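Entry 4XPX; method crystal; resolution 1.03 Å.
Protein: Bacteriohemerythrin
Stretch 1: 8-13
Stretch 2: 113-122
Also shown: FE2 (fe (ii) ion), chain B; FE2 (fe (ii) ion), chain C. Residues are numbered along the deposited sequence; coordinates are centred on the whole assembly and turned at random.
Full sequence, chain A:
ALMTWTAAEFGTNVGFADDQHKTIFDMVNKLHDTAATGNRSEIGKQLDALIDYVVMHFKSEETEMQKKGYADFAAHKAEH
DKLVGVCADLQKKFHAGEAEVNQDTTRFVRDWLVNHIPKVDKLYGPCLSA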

# COMPACT_ATOMS: atom_id res chain seq x y z
N ALA A 8 -4.64 17.24 -2.50
CA ALA A 8 -5.65 17.26 -3.53
C ALA A 8 -5.92 15.87 -4.12
O ALA A 8 -7.04 15.43 -4.40
N GLU A 9 -4.81 15.13 -4.38
CA GLU A 9 -5.00 13.81 -5.00
C GLU A 9 -5.48 12.77 -3.98
O GLU A 9 -6.29 11.94 -4.31
N PHE A 10 -4.89 12.85 -2.75
CA PHE A 10 -4.92 11.68 -1.89
C PHE A 10 -5.42 11.97 -0.52
O PHE A 10 -5.60 11.00 0.29
N GLY A 11 -5.67 13.21 -0.13
CA GLY A 11 -6.09 13.47 1.24
C GLY A 11 -7.39 12.86 1.59
O GLY A 11 -8.35 13.04 0.86
N THR A 12 -7.47 12.18 2.71
CA THR A 12 -8.64 11.49 3.20
C THR A 12 -9.38 12.23 4.25
O THR A 12 -10.50 11.80 4.63
N ASN A 13 -8.87 13.20 4.80
CA ASN A 13 -9.30 13.96 5.98
C ASN A 13 -9.20 13.13 7.23
O ASN A 13 -9.80 13.54 8.28
N LEU A 113 -2.24 1.89 -5.58
CA LEU A 113 -2.41 2.92 -4.57
C LEU A 113 -3.10 4.15 -5.14
O LEU A 113 -3.98 4.74 -4.44
N VAL A 114 -2.70 4.59 -6.32
CA VAL A 114 -3.24 5.81 -6.87
C VAL A 114 -4.71 5.65 -7.24
O VAL A 114 -5.42 6.66 -7.36
N ASN A 115 -5.15 4.38 -7.53
CA ASN A 115 -6.58 4.16 -7.66
C ASN A 115 -7.26 3.98 -6.31
O ASN A 115 -8.42 4.37 -6.14
N HIS A 116 -6.70 3.16 -5.42
CA HIS A 116 -7.40 2.82 -4.20
C HIS A 116 -7.59 4.03 -3.28
O HIS A 116 -8.65 4.17 -2.66
N ILE A 117 -6.57 4.86 -3.12
CA ILE A 117 -6.68 5.92 -2.14
C ILE A 117 -7.81 6.90 -2.50
O ILE A 117 -8.68 7.18 -1.69
N PRO A 118 -7.89 7.40 -3.74
CA PRO A 118 -8.97 8.37 -4.06
C PRO A 118 -10.31 7.69 -4.18
O PRO A 118 -11.33 8.35 -3.87
N LYS A 119 -10.40 6.45 -4.68
CA LYS A 119 -11.69 5.86 -5.01
C LYS A 119 -12.26 5.00 -3.90
O LYS A 119 -13.48 4.63 -3.96
N VAL A 120 -11.40 4.60 -2.95
CA VAL A 120 -11.84 3.69 -1.90
C VAL A 120 -11.57 4.33 -0.55
O VAL A 120 -12.48 4.50 0.26
N ASP A 121 -10.33 4.74 -0.25
CA ASP A 121 -10.04 5.32 1.05
C ASP A 121 -10.74 6.64 1.27
O ASP A 121 -11.23 6.91 2.38
N LYS A 122 -10.79 7.53 0.29
CA LYS A 122 -11.42 8.81 0.55
C LYS A 122 -12.83 8.62 1.04
O LYS A 122 -13.39 9.53 1.75

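The centre of the contact is F10, a buried ring at the last helical turn of the first stretch. Its CA-to-CB bond runs sideways, yet with chi1 in the m well the end of the side chain comes nearer the second helix, where a flat, wide side chain can meet three apolar neighbours at once. F10 CZ lies 3.7 Å from V114 CG1, F10 CB lies 3.9 Å from I117 CG2, and F10 CD1 lies 3.9 Å from P118 CG, which sits at the ring edge. V114 is m at chi1, and I117 is m at chi1 and t at chi2; both are branched aliphatic side chains, able to fill space beside the ring. I117 points toward the first stretch, and its CG2 also comes within 3.4 Å of F10 O. P118 suits its place because its compact ring packs closely, with CG 3.6 Å from E9 O; lacking an amide hydrogen, it also leaves the helix kinked, within a wider pi-type turn at 117-121.

Beyond this apolar centre, T12 (chi1 p) offers a small methyl to the helix: T12 CG2 is 4.1 Å from D121 CB. The two carboxylate oxygens of D121 (m) let it bridge the metals, with OD1 2.1 Å from the chain B iron and OD2 2.1 Å from the chain C iron. H116 (t), out of reach of the first stretch, binds the chain B iron through its imidazole NE2 at 2.2 Å, and water 3 binds both ions.

At the polar edge, K122 (m, then t throughout) stretches its long chain along the backbone where the first helix ends. Its CE lies 3.2 Å from E9 O and 3.5 Å from G11 O, while its NZ gives a weak hydrogen bond to A8 O at 3.2 Å. Water 1 accepts from K122 NZ (2.7 Å) and donates to G11 O (2.8 Å); water 2 donates to T12 O (2.8 Å) and K122 O (2.7 Å), tying the two backbones together.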

# COMPACT_ATOMS: atom_id res chain seq x y z
CB ALA A 8 -5.31 18.21 -4.69
CB GLU A 9 -3.68 13.34 -5.60
CG GLU A 9 -3.16 14.05 -6.83
CD GLU A 9 -1.49 13.77 -6.99
OE1 GLU A 9 -0.66 14.39 -6.37
OE2 GLU A 9 -1.36 12.86 -7.72
CB PHE A 10 -3.55 11.02 -1.78
CG PHE A 10 -3.00 10.58 -3.12
CD1 PHE A 10 -3.73 9.73 -3.92
CD2 PHE A 10 -1.79 11.02 -3.57
CE1 PHE A 10 -3.26 9.37 -5.15
CE2 PHE A 10 -1.33 10.72 -4.86
CZ PHE A 10 -2.09 9.86 -5.63
CB THR A 12 -8.31 10.10 3.75
OG1 THR A 12 -7.52 10.25 4.93
CG2 THR A 12 -7.65 9.21 2.72
CB ASN A 13 -10.72 14.49 5.80
CG ASN A 13 -11.10 15.51 6.85
OD1 ASN A 13 -10.25 16.25 7.35
ND2 ASN A 13 -12.38 15.56 7.19
CB LEU A 113 -1.07 3.35 -4.01
CG LEU A 113 -0.35 2.28 -3.12
CD1 LEU A 113 1.12 2.66 -2.97
CD2 LEU A 113 -1.05 2.22 -1.75
CB VAL A 114 -2.39 6.43 -7.94
CG1 VAL A 114 -0.97 6.74 -7.36
CG2 VAL A 114 -2.43 5.79 -9.08
CB ASN A 115 -6.86 2.94 -8.55
CG ASN A 115 -6.54 3.21 -10.01
OD1 ASN A 115 -7.30 3.88 -10.71
ND2 ASN A 115 -5.42 2.67 -10.48
CB HIS A 116 -6.54 1.79 -3.41
CG HIS A 116 -7.18 1.29 -2.15
ND1 HIS A 116 -8.11 0.28 -2.12
CD2 HIS A 116 -7.00 1.70 -0.88
CE1 HIS A 116 -8.45 0.07 -0.84
NE2 HIS A 116 -7.81 0.89 -0.04
CB ILE A 117 -5.34 6.58 -1.83
CG1 ILE A 117 -4.41 5.58 -1.16
CG2 ILE A 117 -5.57 7.82 -0.96
CD1 ILE A 117 -2.96 6.01 -1.13
CB PRO A 118 -8.56 8.93 -5.42
CG PRO A 118 -7.10 8.67 -5.53
CD PRO A 118 -6.90 7.40 -4.84
CB LYS A 119 -11.65 5.06 -6.32
CG LYS A 119 -11.23 5.88 -7.47
CD LYS A 119 -11.26 5.45 -8.80
CE LYS A 119 -10.69 6.62 -9.64
NZ LYS A 119 -9.23 6.46 -10.02
CB VAL A 120 -11.16 2.28 -2.03
CG1 VAL A 120 -11.78 1.32 -1.02
CG2 VAL A 120 -11.30 1.75 -3.44
CB ASP A 121 -8.53 5.50 1.29
CG ASP A 121 -7.78 4.21 1.52
OD1 ASP A 121 -8.42 3.17 1.77
OD2 ASP A 121 -6.52 4.30 1.44
CB LYS A 122 -11.39 9.73 -0.67
CG LYS A 122 -10.05 10.40 -0.88
CD LYS A 122 -10.16 11.39 -2.10
CE LYS A 122 -8.81 11.99 -2.41
NZ LYS A 122 -9.05 13.19 -3.30
FE FE2 B . -7.78 1.15 2.10
FE FE2 C . -5.08 3.26 2.58
O HOH W 1 -8.40 14.86 -1.31
O HOH W 2 -12.27 11.91 2.43
O HOH W 3 -5.53 1.44 1.94
O HOH W 4 -3.51 2.59 0.73